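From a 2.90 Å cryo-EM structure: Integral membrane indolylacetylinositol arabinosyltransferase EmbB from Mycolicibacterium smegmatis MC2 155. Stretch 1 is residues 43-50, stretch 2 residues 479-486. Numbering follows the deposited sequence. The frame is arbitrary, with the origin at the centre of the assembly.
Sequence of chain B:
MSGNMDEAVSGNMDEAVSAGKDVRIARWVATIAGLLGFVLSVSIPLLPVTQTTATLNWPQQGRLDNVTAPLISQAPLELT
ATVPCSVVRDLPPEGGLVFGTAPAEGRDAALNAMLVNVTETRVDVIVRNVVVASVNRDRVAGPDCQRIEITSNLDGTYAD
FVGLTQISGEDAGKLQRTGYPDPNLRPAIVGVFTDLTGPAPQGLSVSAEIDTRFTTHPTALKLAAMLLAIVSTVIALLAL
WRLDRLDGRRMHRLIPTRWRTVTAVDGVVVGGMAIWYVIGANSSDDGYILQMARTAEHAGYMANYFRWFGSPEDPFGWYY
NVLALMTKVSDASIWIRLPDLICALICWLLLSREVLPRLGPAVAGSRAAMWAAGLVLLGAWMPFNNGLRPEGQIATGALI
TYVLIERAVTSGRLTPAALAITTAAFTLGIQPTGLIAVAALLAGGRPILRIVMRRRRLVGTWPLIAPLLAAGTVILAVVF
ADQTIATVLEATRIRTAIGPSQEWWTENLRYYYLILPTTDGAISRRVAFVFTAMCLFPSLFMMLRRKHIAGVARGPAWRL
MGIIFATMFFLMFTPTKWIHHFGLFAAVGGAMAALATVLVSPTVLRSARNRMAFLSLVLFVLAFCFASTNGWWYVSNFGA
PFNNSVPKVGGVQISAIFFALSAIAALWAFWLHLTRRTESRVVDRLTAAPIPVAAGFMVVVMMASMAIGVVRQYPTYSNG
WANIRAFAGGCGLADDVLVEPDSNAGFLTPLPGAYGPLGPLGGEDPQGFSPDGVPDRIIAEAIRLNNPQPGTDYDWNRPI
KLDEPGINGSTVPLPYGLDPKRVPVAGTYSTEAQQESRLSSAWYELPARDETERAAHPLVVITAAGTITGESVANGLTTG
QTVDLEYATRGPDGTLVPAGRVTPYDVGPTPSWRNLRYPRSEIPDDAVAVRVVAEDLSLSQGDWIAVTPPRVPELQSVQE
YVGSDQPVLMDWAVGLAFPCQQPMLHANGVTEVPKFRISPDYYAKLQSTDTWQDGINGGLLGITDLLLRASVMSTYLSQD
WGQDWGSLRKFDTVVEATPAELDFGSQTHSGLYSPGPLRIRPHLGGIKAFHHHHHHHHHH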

# COMPACT_ATOMS: atom_id res chain seq x y z
N SER B 43 9.84 38.09 20.86
CA SER B 43 9.59 38.02 22.29
C SER B 43 8.14 37.66 22.62
O SER B 43 7.84 37.42 23.80
N ILE B 44 7.26 37.62 21.63
CA ILE B 44 5.87 37.21 21.89
C ILE B 44 5.79 35.77 22.37
O ILE B 44 5.05 35.50 23.32
N PRO B 45 6.50 34.80 21.78
CA PRO B 45 6.47 33.44 22.35
C PRO B 45 7.02 33.35 23.76
O PRO B 45 6.78 32.35 24.44
N LEU B 46 7.75 34.36 24.22
CA LEU B 46 8.37 34.35 25.55
C LEU B 46 7.86 35.56 26.33
O LEU B 46 8.52 36.59 26.38
N LEU B 47 6.70 35.40 26.97
CA LEU B 47 6.09 36.49 27.72
C LEU B 47 5.06 35.88 28.66
O LEU B 47 4.43 34.88 28.28
N PRO B 48 4.86 36.43 29.85
CA PRO B 48 3.97 35.79 30.82
C PRO B 48 2.54 35.67 30.30
O PRO B 48 2.05 36.51 29.55
N VAL B 49 1.89 34.58 30.70
CA VAL B 49 0.50 34.31 30.35
C VAL B 49 -0.20 33.76 31.59
O VAL B 49 0.44 33.20 32.49
N THR B 50 -1.51 33.96 31.66
CA THR B 50 -2.31 33.54 32.80
C THR B 50 -3.13 32.32 32.43
O THR B 50 -3.77 32.29 31.38
N VAL B 479 0.40 34.04 15.42
CA VAL B 479 0.50 32.62 15.72
C VAL B 479 0.51 32.40 17.23
O VAL B 479 -0.15 31.48 17.74
N PHE B 480 1.23 33.23 17.97
CA PHE B 480 1.39 33.06 19.42
C PHE B 480 0.52 34.04 20.20
O PHE B 480 0.94 34.55 21.24
N ALA B 481 -0.69 34.32 19.71
CA ALA B 481 -1.58 35.22 20.42
C ALA B 481 -2.15 34.57 21.67
O ALA B 481 -2.10 35.14 22.77
N ASP B 482 -2.69 33.36 21.53
CA ASP B 482 -3.25 32.63 22.66
C ASP B 482 -2.32 31.56 23.21
O ASP B 482 -2.32 31.31 24.42
N GLN B 483 -1.51 30.93 22.36
CA GLN B 483 -0.70 29.80 22.77
C GLN B 483 0.66 30.28 23.29
O GLN B 483 0.86 31.48 23.51
N THR B 484 1.59 29.36 23.49
CA THR B 484 2.88 29.64 24.10
C THR B 484 3.88 28.63 23.54
O THR B 484 3.50 27.53 23.13
N ILE B 485 5.16 29.02 23.51
CA ILE B 485 6.18 28.16 22.92
C ILE B 485 6.28 26.83 23.65
O ILE B 485 6.54 25.79 23.02
N ALA B 486 6.03 26.82 24.96
CA ALA B 486 6.10 25.57 25.71
C ALA B 486 4.96 24.63 25.33
O ALA B 486 5.17 23.44 25.09

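The contact between these two stretches is small, and its side-chain packing is mainly apolar; no hydrogen bond crosses it. Pro45 contributes most to it: its CA-to-CB bond points toward the second stretch, it gives up more surface to the contact than any other residue here, and it touches Phe480, Thr484 and Ile485. Its ring, puckered C-gamma exo, lies over one face of the Phe480 ring. CG of Pro45 stands 3.8 Å from the centroid of the Phe480 ring and 21° off the ring normal, the geometry of a CH-pi contact; the closest pair of atoms is Pro45 CG and Phe480 CD2, at 3.5 Å. Proline suits this place because its compact, rigid ring can bring the C-H bonds of CG close to an aromatic face.

Phe480 is the first residue to leave helical phi/psi after its helix. It points toward stretch 1 with chi1 in m (-70°), and a chi2 of -81° sets the ring roughly perpendicular to the CA-CB-CG plane, the usual preference of an aromatic side chain. Its flat face gives the Pro45 ring a broad apolar surface. Ile44, m at both chi1 and chi2, also starts toward the second stretch, but its end leads away. The branch at CB lets it do both: CG2 remains at the contact, 3.7 Å from Phe480 O and 4.2 Å from Phe480 CB, while CG1 carries CD1 away.

Ile485, whose CA-to-CB bond points toward stretch 1, also packs on Pro45. Pro45 CB and Ile485 CB are 4.0 Å apart, and Ile485 CG2 comes within 3.5 Å of Pro45 O. Chi1 t sets CG2, which also lies 3.7 Å from Leu46 CD2; chi2 is p and places CD1. Leu46 leaves its backbone pointing away, yet its m,t rotamer, a common one for leucine, brings CD2 back to the methyl group of Ile485. The turn that carries Ile44 and Pro45 has a backbone hydrogen bond from Leu46 N to Ser43 O, 3.1 Å long.

Further along, Val49 points toward stretch 2 with chi1 at 77° (p), and its CG1 lies 4.0 Å from Thr484 OG1, a van der Waals approach. Valine's methyls fill space beside Thr484 without needing a polar partner. Thr484, sideways with chi1 m, occupies the N-cap position, but its side chain makes no capping bond. Its hydroxyl instead donates a weak hydrogen bond to Gln483 O, with OG1 and O 2.9 Å apart. Its methyl CG2 lies 4.2 Å from Pro45 O, so threonine offers both a polar group for its own stretch and an apolar surface for its neighbour.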

# COMPACT_ATOMS: atom_id res chain seq x y z
CB SER B 43 9.94 39.35 22.96
OG SER B 43 9.10 40.39 22.50
CB ILE B 44 5.00 37.49 20.66
CG1 ILE B 44 5.17 38.93 20.20
CG2 ILE B 44 3.54 37.21 20.98
CD1 ILE B 44 4.73 39.95 21.23
CB PRO B 45 7.32 32.63 21.37
CG PRO B 45 7.23 33.37 20.09
CD PRO B 45 7.19 34.81 20.48
CB LEU B 46 9.89 34.38 25.41
CG LEU B 46 10.53 33.25 24.61
CD1 LEU B 46 12.02 33.50 24.43
CD2 LEU B 46 10.29 31.93 25.28
CB LEU B 47 5.43 37.53 26.80
CG LEU B 47 6.28 38.74 26.39
CD1 LEU B 47 5.57 39.58 25.35
CD2 LEU B 47 6.64 39.59 27.60
CB PRO B 48 4.03 36.73 32.04
CG PRO B 48 4.54 38.02 31.50
CD PRO B 48 5.46 37.66 30.39
CB VAL B 49 0.39 33.32 29.17
CG1 VAL B 49 0.66 31.90 29.62
CG2 VAL B 49 -0.96 33.43 28.50
CB THR B 50 -3.23 34.67 33.26
OG1 THR B 50 -2.44 35.80 33.66
CG2 THR B 50 -4.09 34.22 34.43
CB VAL B 479 1.76 32.03 15.06
CG1 VAL B 479 2.04 30.65 15.60
CG2 VAL B 479 1.58 31.97 13.55
CB PHE B 480 2.85 33.22 19.80
CG PHE B 480 3.72 32.08 19.35
CD1 PHE B 480 3.76 30.90 20.07
CD2 PHE B 480 4.48 32.18 18.21
CE1 PHE B 480 4.55 29.85 19.66
CE2 PHE B 480 5.27 31.14 17.79
CZ PHE B 480 5.31 29.97 18.52
CB ALA B 481 -2.70 35.69 19.50
CB ASP B 482 -4.58 31.97 22.26
CG ASP B 482 -5.41 31.56 23.46
OD1 ASP B 482 -6.07 32.44 24.06
OD2 ASP B 482 -5.41 30.36 23.81
CB GLN B 483 -0.56 28.81 21.60
CG GLN B 483 -1.73 27.86 21.47
CD GLN B 483 -2.08 27.18 22.78
OE1 GLN B 483 -1.21 26.64 23.46
NE2 GLN B 483 -3.36 27.22 23.15
CB THR B 484 2.78 29.57 25.63
OG1 THR B 484 1.98 30.66 26.10
CG2 THR B 484 4.14 29.66 26.29
CB ILE B 485 7.54 28.90 22.88
CG1 ILE B 485 8.54 28.14 22.01
CG2 ILE B 485 8.09 29.12 24.28
CD1 ILE B 485 8.15 28.07 20.55
CB ALA B 486 6.08 25.86 27.21